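Local coordinates for protein putative NAD(P)H-flavin oxidoreductase (Neisseria meningitidis serogroup A / serotype 4A, PDB 6WT2) that binds FMN and probably acts as an NAD(P)H-dependent nitroreductase of the NfsB-like type, a group studied as reducers of chloramphenicol, at residues Glu64-Met76 against Gly172-Phe186. Sequence-based numbering, arbitrary orientation. Where two conformers were deposited one is given.
Sequences EIRQAIKPFSWGM and GFNYADMERVLSGQF. With FMN (flavin mononucleotide), chain G; NIO (nicotinic acid), chain H.
With chi1 at 55°, F72 sets its CG between its own backbone N and carbonyl carbon, which brings one face of the ring against D177 CB; M178, bent at chi2 (67°) and chi3 (81°), brings SE to I69 CG2 and its CE methyl to S73 OG. These side chains pack between helix 175-185 and the segment formed by helix 64-69 and the turn after it, the two helices running near-antiparallel over the antiparallel sheet of the FMN-dependent nitroreductase fold; the loops at G75 and G172, next to the packed helices, both reach the flavin. The F72 ring is sandwiched: D177 CB sits 3.4 Å from its centroid, almost on the normal, in a CH-pi contact, I69 O lies over the opposite face, and V181 CG2 meets the edge. At the far end the F186 ring offers one face to I65 CG1, again a CH-pi contact centred on the ring, while A68 CB lies at its edge. Between these aromatics, I69 CG2 touches both M178 SE, at 3.7 Å, and V181 CG1, and selenomethionines M76 and M178 meet tip to tip through their CE methyls. I69 O accepts from F72 N and S73 OG on opposite faces of its carbonyl plane, so two donors grip this one oxygen. Past the helices the backbones join directly: N174 N donates to F72 O, and N174 OD1 caps the second helix by accepting from D177 N. G172 O lies over one face of the W74 ring, offset toward the rim, and W74 NE1 donates to D131 OD2 of the second subunit, so the loop also belongs to the dimer interface. G75 and G172 have their CA atoms 4.0 Å apart, and G75 N donates to G172 O at 2.8 Å, in the carbonyl plane and on a lone pair. Both glycines bind the flavin: G75 O accepts from FMN N3, and G172 N donates to FMN O4 at 2.8 Å.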
ATOM      1  N   GLU A  64      14.480  24.427  -6.260  1.00 25.06           N
ATOM      2  CA  GLU A  64      14.040  24.826  -7.600  1.00 25.52           C
ATOM      3  C   GLU A  64      12.970  23.880  -8.122  1.00 25.29           C
ATOM      4  O   GLU A  64      11.992  24.307  -8.748  1.00 25.73           O
ATOM      5  CB  GLU A  64      15.211  24.858  -8.589  1.00 25.66           C
ATOM      6  CG  GLU A  64      14.768  25.309  -9.997  1.00 30.16           C
ATOM      7  CD  GLU A  64      15.803  25.031 -11.095  1.00 48.80           C
ATOM      8  OE1 GLU A  64      16.725  24.214 -10.875  1.00 44.19           O
ATOM      9  OE2 GLU A  64      15.691  25.642 -12.186  1.00 46.64           O
ATOM     10  N   ILE A  65      13.146  22.584  -7.876  1.00 24.67           N
ATOM     11  CA  ILE A  65      12.150  21.623  -8.313  1.00 24.43           C
ATOM     12  C   ILE A  65      10.892  21.765  -7.472  1.00 24.45           C
ATOM     13  O   ILE A  65       9.778  21.788  -8.000  1.00 25.11           O
ATOM     14  CB  ILE A  65      12.724  20.198  -8.256  1.00 23.81           C
ATOM     15  CG1 ILE A  65      13.943  20.084  -9.163  1.00 26.58           C
ATOM     16  CG2 ILE A  65      11.659  19.181  -8.673  1.00 27.70           C
ATOM     17  CD1 ILE A  65      14.520  18.661  -9.179  1.00 25.95           C
ATOM     18  N   ARG A  66      11.049  21.913  -6.158  1.00 24.28           N
ATOM     19  CA  ARG A  66       9.868  22.078  -5.307  1.00 24.72           C
ATOM     20  C   ARG A  66       9.042  23.285  -5.736  1.00 25.14           C
ATOM     21  O   ARG A  66       7.808  23.214  -5.798  1.00 25.35           O
ATOM     22  CB  ARG A  66      10.281  22.216  -3.845  1.00 24.23           C
ATOM     23  CG  ARG A  66      10.796  20.935  -3.223  1.00 23.56           C
ATOM     24  CD  ARG A  66      10.968  21.129  -1.732  1.00 23.54           C
ATOM     25  NE  ARG A  66      11.583  19.970  -1.096  1.00 24.76           N
ATOM     26  CZ  ARG A  66      11.614  19.789   0.219  1.00 24.76           C
ATOM     27  NH1 ARG A  66      11.039  20.684   1.013  1.00 25.52           N
ATOM     28  NH2 ARG A  66      12.194  18.712   0.731  1.00 26.40           N
ATOM     29  N   GLN A  67       9.702  24.404  -6.037  0.54 25.60           N
ATOM     30  CA  GLN A  67       8.967  25.584  -6.483  0.54 26.41           C
ATOM     31  C   GLN A  67       8.327  25.361  -7.846  0.54 26.66           C
ATOM     32  O   GLN A  67       7.261  25.921  -8.127  0.54 27.26           O
ATOM     33  CB  GLN A  67       9.893  26.793  -6.515  0.54 26.85           C
ATOM     34  CG  GLN A  67      10.326  27.238  -5.144  0.54 28.11           C
ATOM     35  CD  GLN A  67       9.225  27.942  -4.387  0.54 36.24           C
ATOM     36  OE1 GLN A  67       9.097  27.787  -3.177  0.54 41.51           O
ATOM     37  NE2 GLN A  67       8.427  28.734  -5.097  0.54 40.44           N
ATOM     38  N   ALA A  68       8.947  24.529  -8.691  1.00 26.29           N
ATOM     39  CA  ALA A  68       8.396  24.277 -10.018  1.00 26.57           C
ATOM     40  C   ALA A  68       7.107  23.464  -9.963  1.00 31.14           C
ATOM     41  O   ALA A  68       6.243  23.622 -10.833  1.00 26.91           O
ATOM     42  CB  ALA A  68       9.424  23.557 -10.887  1.00 26.26           C
ATOM     43  N   ILE A  69       6.961  22.586  -8.963  1.00 28.05           N
ATOM     44  CA  ILE A  69       5.765  21.754  -8.882  1.00 32.07           C
ATOM     45  C   ILE A  69       4.691  22.373  -8.002  1.00 31.65           C
ATOM     46  O   ILE A  69       3.524  21.960  -8.076  1.00 26.12           O
ATOM     47  CB  ILE A  69       6.116  20.331  -8.389  1.00 27.64           C
ATOM     48  CG1 ILE A  69       6.737  20.368  -6.991  1.00 24.39           C
ATOM     49  CG2 ILE A  69       7.040  19.627  -9.383  1.00 24.47           C
ATOM     50  CD1 ILE A  69       7.147  19.014  -6.468  1.00 23.73           C
ATOM     51  N   LYS A  70       5.035  23.377  -7.208  1.00 26.30           N
ATOM     52  CA  LYS A  70       4.057  23.990  -6.313  1.00 26.76           C
ATOM     53  C   LYS A  70       2.782  24.481  -7.001  1.00 28.61           C
ATOM     54  O   LYS A  70       1.694  24.234  -6.451  1.00 28.84           O
ATOM     55  CB  LYS A  70       4.740  25.133  -5.548  1.00 27.08           C
ATOM     56  CG  LYS A  70       3.792  25.895  -4.625  1.00 34.13           C
ATOM     57  CD  LYS A  70       4.464  27.092  -3.982  1.00 42.77           C
ATOM     58  CE  LYS A  70       5.653  26.684  -3.129  1.00 45.05           C
ATOM     59  NZ  LYS A  70       6.375  27.896  -2.616  1.00 55.40           N
ATOM     60  N   PRO A  71       2.824  25.150  -8.165  1.00 28.11           N
ATOM     61  CA  PRO A  71       1.579  25.686  -8.745  1.00 31.53           C
ATOM     62  C   PRO A  71       0.510  24.645  -9.036  1.00 33.03           C
ATOM     63  O   PRO A  71      -0.670  25.012  -9.101  1.00 35.60           O
ATOM     64  CB  PRO A  71       2.057  26.358 -10.041  1.00 30.13           C
ATOM     65  CG  PRO A  71       3.481  26.658  -9.804  1.00 31.40           C
ATOM     66  CD  PRO A  71       3.997  25.532  -8.978  1.00 28.96           C
ATOM     67  N   PHE A  72       0.859  23.370  -9.221  1.00 27.97           N
ATOM     68  CA  PHE A  72      -0.157  22.350  -9.456  1.00 28.96           C
ATOM     69  C   PHE A  72      -0.205  21.303  -8.350  1.00 28.18           C
ATOM     70  O   PHE A  72      -0.840  20.255  -8.527  1.00 29.86           O
ATOM     71  CB  PHE A  72       0.054  21.683 -10.820  1.00 27.67           C
ATOM     72  CG  PHE A  72       1.431  21.104 -11.025  1.00 31.67           C
ATOM     73  CD1 PHE A  72       1.761  19.852 -10.524  1.00 28.45           C
ATOM     74  CD2 PHE A  72       2.388  21.808 -11.746  1.00 29.06           C
ATOM     75  CE1 PHE A  72       3.049  19.322 -10.716  1.00 27.67           C
ATOM     76  CE2 PHE A  72       3.674  21.276 -11.954  1.00 26.65           C
ATOM     77  CZ  PHE A  72       3.992  20.033 -11.437  1.00 25.80           C
ATOM     78  N   SER A  73       0.433  21.558  -7.212  1.00 26.73           N
ATOM     79  CA  SER A  73       0.479  20.579  -6.134  1.00 26.02           C
ATOM     80  C   SER A  73      -0.286  21.065  -4.907  1.00 26.41           C
ATOM     81  O   SER A  73       0.266  21.126  -3.802  1.00 28.12           O
ATOM     82  CB  SER A  73       1.930  20.273  -5.773  1.00 29.25           C
ATOM     83  OG  SER A  73       2.571  19.610  -6.849  1.00 25.96           O
ATOM     84  N   TRP A  74      -1.561  21.395  -5.094  1.00 27.10           N
ATOM     85  CA  TRP A  74      -2.330  22.036  -4.030  1.00 27.69           C
ATOM     86  C   TRP A  74      -2.455  21.152  -2.791  1.00 27.16           C
ATOM     87  O   TRP A  74      -2.601  21.666  -1.681  1.00 29.81           O
ATOM     88  CB  TRP A  74      -3.710  22.424  -4.559  1.00 33.67           C
ATOM     89  CG  TRP A  74      -4.432  21.298  -5.241  1.00 46.52           C
ATOM     90  CD1 TRP A  74      -4.161  20.775  -6.476  1.00 48.89           C
ATOM     91  CD2 TRP A  74      -5.547  20.560  -4.728  1.00 49.33           C
ATOM     92  NE1 TRP A  74      -5.039  19.758  -6.760  1.00 53.25           N
ATOM     93  CE2 TRP A  74      -5.901  19.605  -5.703  1.00 55.12           C
ATOM     94  CE3 TRP A  74      -6.286  20.617  -3.537  1.00 56.42           C
ATOM     95  CZ2 TRP A  74      -6.960  18.707  -5.525  1.00 59.38           C
ATOM     96  CZ3 TRP A  74      -7.345  19.726  -3.364  1.00 51.14           C
ATOM     97  CH2 TRP A  74      -7.670  18.788  -4.354  1.00 54.60           C
ATOM     98  N   GLY A  75      -2.379  19.832  -2.949  1.00 26.39           N
ATOM     99  CA  GLY A  75      -2.453  18.954  -1.794  1.00 29.88           C
ATOM    100  C   GLY A  75      -1.285  19.071  -0.829  1.00 35.83           C
ATOM    101  O   GLY A  75      -1.387  18.588   0.305  1.00 30.53           O
HETATM  102  N   MSE A  76      -0.175  19.679  -1.254  1.00 25.45           N
HETATM  103  CA  MSE A  76       0.976  19.847  -0.378  1.00 25.16           C
HETATM  104  C   MSE A  76       1.654  21.220  -0.539  1.00 25.64           C
HETATM  105  O   MSE A  76       2.858  21.347  -0.306  1.00 28.45           O
HETATM  106  CB  MSE A  76       1.989  18.727  -0.640  1.00 25.20           C
HETATM  107  CG  MSE A  76       2.467  18.672  -2.082  1.00 29.99           C
HETATM  108 SE   MSE A  76       4.023  17.487  -2.287  1.00 46.67          SE
HETATM  109  CE  MSE A  76       4.134  17.462  -4.239  1.00 57.51           C
ATOM    110  N   GLY A 172      -2.605  14.875  -3.992  1.00 20.72           N
ATOM    111  CA  GLY A 172      -3.214  16.111  -4.442  1.00 21.29           C
ATOM    112  C   GLY A 172      -2.331  16.935  -5.360  1.00 25.77           C
ATOM    113  O   GLY A 172      -1.860  18.016  -4.992  1.00 27.63           O
ATOM    114  N   PHE A 173      -2.107  16.434  -6.570  1.00 23.34           N
ATOM    115  CA  PHE A 173      -1.356  17.180  -7.564  1.00 23.63           C
ATOM    116  C   PHE A 173      -1.799  16.732  -8.944  1.00 30.20           C
ATOM    117  O   PHE A 173      -2.372  15.653  -9.110  1.00 21.95           O
ATOM    118  CB  PHE A 173       0.146  16.989  -7.387  1.00 21.37           C
ATOM    119  CG  PHE A 173       0.582  15.542  -7.339  1.00 20.86           C
ATOM    120  CD1 PHE A 173       0.864  14.849  -8.509  1.00 23.79           C
ATOM    121  CD2 PHE A 173       0.742  14.893  -6.125  1.00 21.57           C
ATOM    122  CE1 PHE A 173       1.279  13.533  -8.476  1.00 26.50           C
ATOM    123  CE2 PHE A 173       1.170  13.577  -6.077  1.00 22.80           C
ATOM    124  CZ  PHE A 173       1.431  12.890  -7.258  1.00 24.92           C
ATOM    125  N   ASN A 174      -1.539  17.578  -9.934  1.00 25.52           N
ATOM    126  CA  ASN A 174      -1.821  17.187 -11.306  1.00 29.62           C
ATOM    127  C   ASN A 174      -0.782  16.168 -11.753  1.00 31.89           C
ATOM    128  O   ASN A 174       0.417  16.465 -11.812  1.00 22.49           O
ATOM    129  CB  ASN A 174      -1.832  18.403 -12.229  1.00 27.27           C
ATOM    130  CG  ASN A 174      -2.285  18.050 -13.632  1.00 27.12           C
ATOM    131  OD1 ASN A 174      -1.500  17.563 -14.444  1.00 27.47           O
ATOM    132  ND2 ASN A 174      -3.557  18.286 -13.921  1.00 27.18           N
ATOM    133  N   TYR A 175      -1.237  14.953 -12.053  1.00 22.52           N
ATOM    134  CA  TYR A 175      -0.288  13.875 -12.317  1.00 22.17           C
ATOM    135  C   TYR A 175       0.446  14.079 -13.638  1.00 22.64           C
ATOM    136  O   TYR A 175       1.644  13.784 -13.738  1.00 24.67           O
ATOM    137  CB  TYR A 175      -1.017  12.536 -12.306  1.00 26.68           C
ATOM    138  CG  TYR A 175      -1.038  11.892 -10.945  1.00 25.08           C
ATOM    139  CD1 TYR A 175      -0.346  10.709 -10.710  1.00 21.05           C
ATOM    140  CD2 TYR A 175      -1.737  12.476  -9.884  1.00 27.57           C
ATOM    141  CE1 TYR A 175      -0.363  10.104  -9.457  1.00 25.05           C
ATOM    142  CE2 TYR A 175      -1.756  11.878  -8.623  1.00 24.23           C
ATOM    143  CZ  TYR A 175      -1.078  10.690  -8.420  1.00 20.44           C
ATOM    144  OH  TYR A 175      -1.080  10.101  -7.174  1.00 21.60           O
ATOM    145  N   ALA A 176      -0.252  14.574 -14.662  1.00 23.56           N
ATOM    146  CA  ALA A 176       0.403  14.829 -15.945  1.00 27.15           C
ATOM    147  C   ALA A 176       1.446  15.939 -15.830  1.00 25.45           C
ATOM    148  O   ALA A 176       2.529  15.848 -16.425  1.00 24.46           O
ATOM    149  CB  ALA A 176      -0.647  15.181 -17.000  1.00 25.09           C
ATOM    150  N   ASP A 177       1.134  17.000 -15.082  1.00 23.92           N
ATOM    151  CA  ASP A 177       2.106  18.069 -14.867  1.00 26.95           C
ATOM    152  C   ASP A 177       3.325  17.560 -14.107  1.00 24.83           C
ATOM    153  O   ASP A 177       4.451  17.976 -14.384  1.00 32.32           O
ATOM    154  CB  ASP A 177       1.467  19.231 -14.101  1.00 25.63           C
ATOM    155  CG  ASP A 177       0.468  20.007 -14.924  1.00 37.44           C
ATOM    156  OD1 ASP A 177       0.593  20.020 -16.164  1.00 40.29           O
ATOM    157  OD2 ASP A 177      -0.446  20.623 -14.324  1.00 42.88           O
HETATM  158  N   MSE A 178       3.115  16.683 -13.126  1.00 22.60           N
HETATM  159  CA  MSE A 178       4.203  16.186 -12.295  1.00 22.01           C
HETATM  160  C   MSE A 178       5.189  15.414 -13.160  1.00 25.58           C
HETATM  161  O   MSE A 178       6.405  15.592 -13.039  1.00 23.98           O
HETATM  162  CB  MSE A 178       3.662  15.305 -11.156  1.00 23.26           C
HETATM  163  CG  MSE A 178       4.738  14.827 -10.167  1.00 22.19           C
HETATM  164 SE   MSE A 178       5.508  16.309  -9.103  0.54 25.64          SE
HETATM  165  CE  MSE A 178       4.094  16.435  -7.757  1.00 25.68           C
ATOM    166  N   GLU A 179       4.664  14.552 -14.038  0.52 26.09           N
ATOM    167  CA  GLU A 179       5.540  13.819 -14.948  0.52 27.38           C
ATOM    168  C   GLU A 179       6.266  14.768 -15.887  0.52 29.83           C
ATOM    169  O   GLU A 179       7.468  14.610 -16.133  0.52 33.35           O
ATOM    170  CB  GLU A 179       4.749  12.782 -15.753  0.52 30.90           C
ATOM    171  CG  GLU A 179       5.525  12.232 -16.966  0.52 33.90           C
ATOM    172  CD  GLU A 179       4.853  11.035 -17.635  0.52 35.97           C
ATOM    173  OE1 GLU A 179       4.616  10.015 -16.952  0.52 34.48           O
ATOM    174  OE2 GLU A 179       4.566  11.116 -18.849  0.52 35.04           O
ATOM    175  N   ARG A 180       5.557  15.765 -16.419  1.00 26.51           N
ATOM    176  CA  ARG A 180       6.185  16.706 -17.345  1.00 28.97           C
ATOM    177  C   ARG A 180       7.366  17.425 -16.694  1.00 36.28           C
ATOM    178  O   ARG A 180       8.447  17.521 -17.282  1.00 43.20           O
ATOM    179  CB  ARG A 180       5.152  17.717 -17.845  1.00 30.80           C
ATOM    180  CG  ARG A 180       5.756  18.959 -18.513  1.00 42.81           C
ATOM    181  CD  ARG A 180       4.689  20.007 -18.805  1.00 55.79           C
ATOM    182  NE  ARG A 180       4.435  20.886 -17.659  1.00 66.43           N
ATOM    183  CZ  ARG A 180       3.306  21.565 -17.462  1.00 64.29           C
ATOM    184  NH1 ARG A 180       2.305  21.462 -18.327  1.00 68.15           N
ATOM    185  NH2 ARG A 180       3.173  22.340 -16.392  1.00 59.43           N
ATOM    186  N   VAL A 181       7.183  17.918 -15.468  1.00 29.26           N
ATOM    187  CA  VAL A 181       8.234  18.676 -14.796  1.00 28.06           C
ATOM    188  C   VAL A 181       9.374  17.759 -14.351  1.00 27.52           C
ATOM    189  O   VAL A 181      10.555  18.040 -14.603  1.00 27.54           O
ATOM    190  CB  VAL A 181       7.647  19.463 -13.606  1.00 24.75           C
ATOM    191  CG1 VAL A 181       8.777  20.017 -12.737  1.00 26.07           C
ATOM    192  CG2 VAL A 181       6.749  20.596 -14.097  1.00 26.13           C
ATOM    193  N   LEU A 182       9.050  16.663 -13.661  1.00 24.60           N
ATOM    194  CA  LEU A 182      10.110  15.805 -13.138  1.00 22.05           C
ATOM    195  C   LEU A 182      10.879  15.113 -14.255  1.00 26.79           C
ATOM    196  O   LEU A 182      12.111  14.996 -14.186  1.00 26.35           O
ATOM    197  CB  LEU A 182       9.528  14.759 -12.191  1.00 23.03           C
ATOM    198  CG  LEU A 182       8.893  15.270 -10.903  1.00 22.72           C
ATOM    199  CD1 LEU A 182       8.508  14.077 -10.027  1.00 23.76           C
ATOM    200  CD2 LEU A 182       9.830  16.204 -10.153  1.00 25.76           C
ATOM    201  N   SER A 183      10.179  14.626 -15.280  1.00 23.15           N
ATOM    202  CA  SER A 183      10.863  13.905 -16.348  1.00 26.65           C
ATOM    203  C   SER A 183      11.270  14.803 -17.508  1.00 33.69           C
ATOM    204  O   SER A 183      12.366  14.645 -18.060  1.00 35.92           O
ATOM    205  CB  SER A 183       9.985  12.781 -16.887  1.00 23.32           C
ATOM    206  OG  SER A 183      10.567  12.302 -18.083  1.00 29.66           O
ATOM    207  N   GLY A 184      10.405  15.722 -17.920  1.00 34.01           N
ATOM    208  CA  GLY A 184      10.717  16.513 -19.090  1.00 31.31           C
ATOM    209  C   GLY A 184      11.625  17.680 -18.767  1.00 36.90           C
ATOM    210  O   GLY A 184      12.657  17.869 -19.409  1.00 43.17           O
ATOM    211  N   GLN A 185      11.249  18.466 -17.757  1.00 29.84           N
ATOM    212  CA  GLN A 185      11.991  19.677 -17.439  1.00 27.28           C
ATOM    213  C   GLN A 185      13.301  19.374 -16.724  1.00 30.45           C
ATOM    214  O   GLN A 185      14.318  20.013 -17.008  1.00 32.29           O
ATOM    215  CB  GLN A 185      11.117  20.613 -16.593  1.00 30.55           C
ATOM    216  CG  GLN A 185      11.787  21.928 -16.219  1.00 33.77           C
ATOM    217  CD  GLN A 185      10.848  22.889 -15.513  1.00 39.52           C
ATOM    218  OE1 GLN A 185       9.627  22.709 -15.520  1.00 40.37           O
ATOM    219  NE2 GLN A 185      11.415  23.922 -14.903  1.00 39.83           N
ATOM    220  N   PHE A 186      13.317  18.399 -15.810  1.00 25.94           N
ATOM    221  CA  PHE A 186      14.507  18.128 -15.012  1.00 24.75           C
ATOM    222  C   PHE A 186      15.162  16.789 -15.329  1.00 30.97           C
ATOM    223  O   PHE A 186      16.187  16.458 -14.715  1.00 26.71           O
ATOM    224  CB  PHE A 186      14.171  18.229 -13.518  1.00 24.88           C
ATOM    225  CG  PHE A 186      13.811  19.631 -13.080  1.00 25.68           C
ATOM    226  CD1 PHE A 186      14.799  20.603 -12.945  1.00 26.46           C
ATOM    227  CD2 PHE A 186      12.486  19.988 -12.845  1.00 23.76           C
ATOM    228  CE1 PHE A 186      14.483  21.889 -12.560  1.00 28.01           C
ATOM    229  CE2 PHE A 186      12.153  21.284 -12.460  1.00 28.40           C
ATOM    230  CZ  PHE A 186      13.150  22.241 -12.319  1.00 30.15           C
TER
HETATM  231  N1  FMN G 303      -3.518  14.884   2.714  1.00 18.94           N
HETATM  232  C2  FMN G 303      -3.365  16.110   2.151  1.00 22.54           C
HETATM  233  O2  FMN G 303      -3.463  17.116   2.890  1.00 23.81           O
HETATM  234  N3  FMN G 303      -3.082  16.284   0.848  1.00 20.73           N
HETATM  235  C4  FMN G 303      -3.006  15.261  -0.014  1.00 19.64           C
HETATM  236  O4  FMN G 303      -2.669  15.414  -1.210  1.00 20.44           O
HETATM  237  C4A FMN G 303      -3.181  13.900   0.519  1.00 20.51           C
HETATM  238  N5  FMN G 303      -3.212  12.840  -0.311  1.00 21.69           N
HETATM  239  C5A FMN G 303      -3.277  11.583   0.202  1.00 21.86           C
HETATM  240  C6  FMN G 303      -2.973  10.496  -0.623  1.00 19.49           C
HETATM  241  C7  FMN G 303      -3.043   9.212  -0.104  1.00 20.90           C
HETATM  242  C7M FMN G 303      -2.735   8.013  -0.974  1.00 19.05           C
HETATM  243  C8  FMN G 303      -3.378   9.003   1.327  1.00 21.31           C
HETATM  244  C8M FMN G 303      -3.340   7.607   1.899  1.00 15.16           C
HETATM  245  C9  FMN G 303      -3.612  10.089   2.164  1.00 19.69           C
HETATM  246  C9A FMN G 303      -3.506  11.379   1.659  1.00 16.21           C
HETATM  247  N10 FMN G 303      -3.692  12.497   2.504  1.00 16.89           N
HETATM  248  C10 FMN G 303      -3.577  13.775   1.944  1.00 15.11           C
HETATM  249  C1' FMN G 303      -3.942  12.322   3.941  1.00 18.78           C
HETATM  250  C2' FMN G 303      -5.397  11.940   4.245  1.00 21.16           C
HETATM  251  O2' FMN G 303      -6.285  13.081   4.114  1.00 17.53           O
HETATM  252  C3' FMN G 303      -5.409  11.330   5.644  1.00 23.51           C
HETATM  253  O3' FMN G 303      -4.625  10.120   5.613  1.00 20.87           O
HETATM  254  C4' FMN G 303      -6.792  10.965   6.195  1.00 22.32           C
HETATM  255  O4' FMN G 303      -7.618  12.124   6.224  1.00 18.47           O
HETATM  256  C5' FMN G 303      -6.675  10.377   7.593  1.00 20.85           C
HETATM  257  O5' FMN G 303      -6.031  11.287   8.479  1.00 20.39           O
HETATM  258  P   FMN G 303      -4.726  10.780   9.279  1.00 20.95           P
HETATM  259  O1P FMN G 303      -3.874  10.241   8.155  1.00 27.06           O
HETATM  260  O2P FMN G 303      -4.117  11.953   9.992  1.00 19.34           O
HETATM  261  O3P FMN G 303      -5.139   9.671  10.204  1.00 20.28           O
HETATM  262  N   NIO H 301      -6.190  16.307  -1.981  1.00 46.38           N
HETATM  263  C1  NIO H 301      -6.397  16.082  -0.680  1.00 42.59           C
HETATM  264  C2  NIO H 301      -6.554  14.784  -0.220  1.00 39.90           C
HETATM  265  C3  NIO H 301      -6.495  13.713  -1.097  1.00 43.30           C
HETATM  266  C4  NIO H 301      -6.289  13.978  -2.439  1.00 46.83           C
HETATM  267  C5  NIO H 301      -6.136  15.293  -2.854  1.00 44.51           C
HETATM  268  C6  NIO H 301      -6.785  14.531   1.233  1.00 29.80           C
HETATM  269  O1  NIO H 301      -6.709  13.363   1.630  1.00 25.69           O
HETATM  270  O2  NIO H 301      -7.037  15.487   1.992  1.00 31.15           O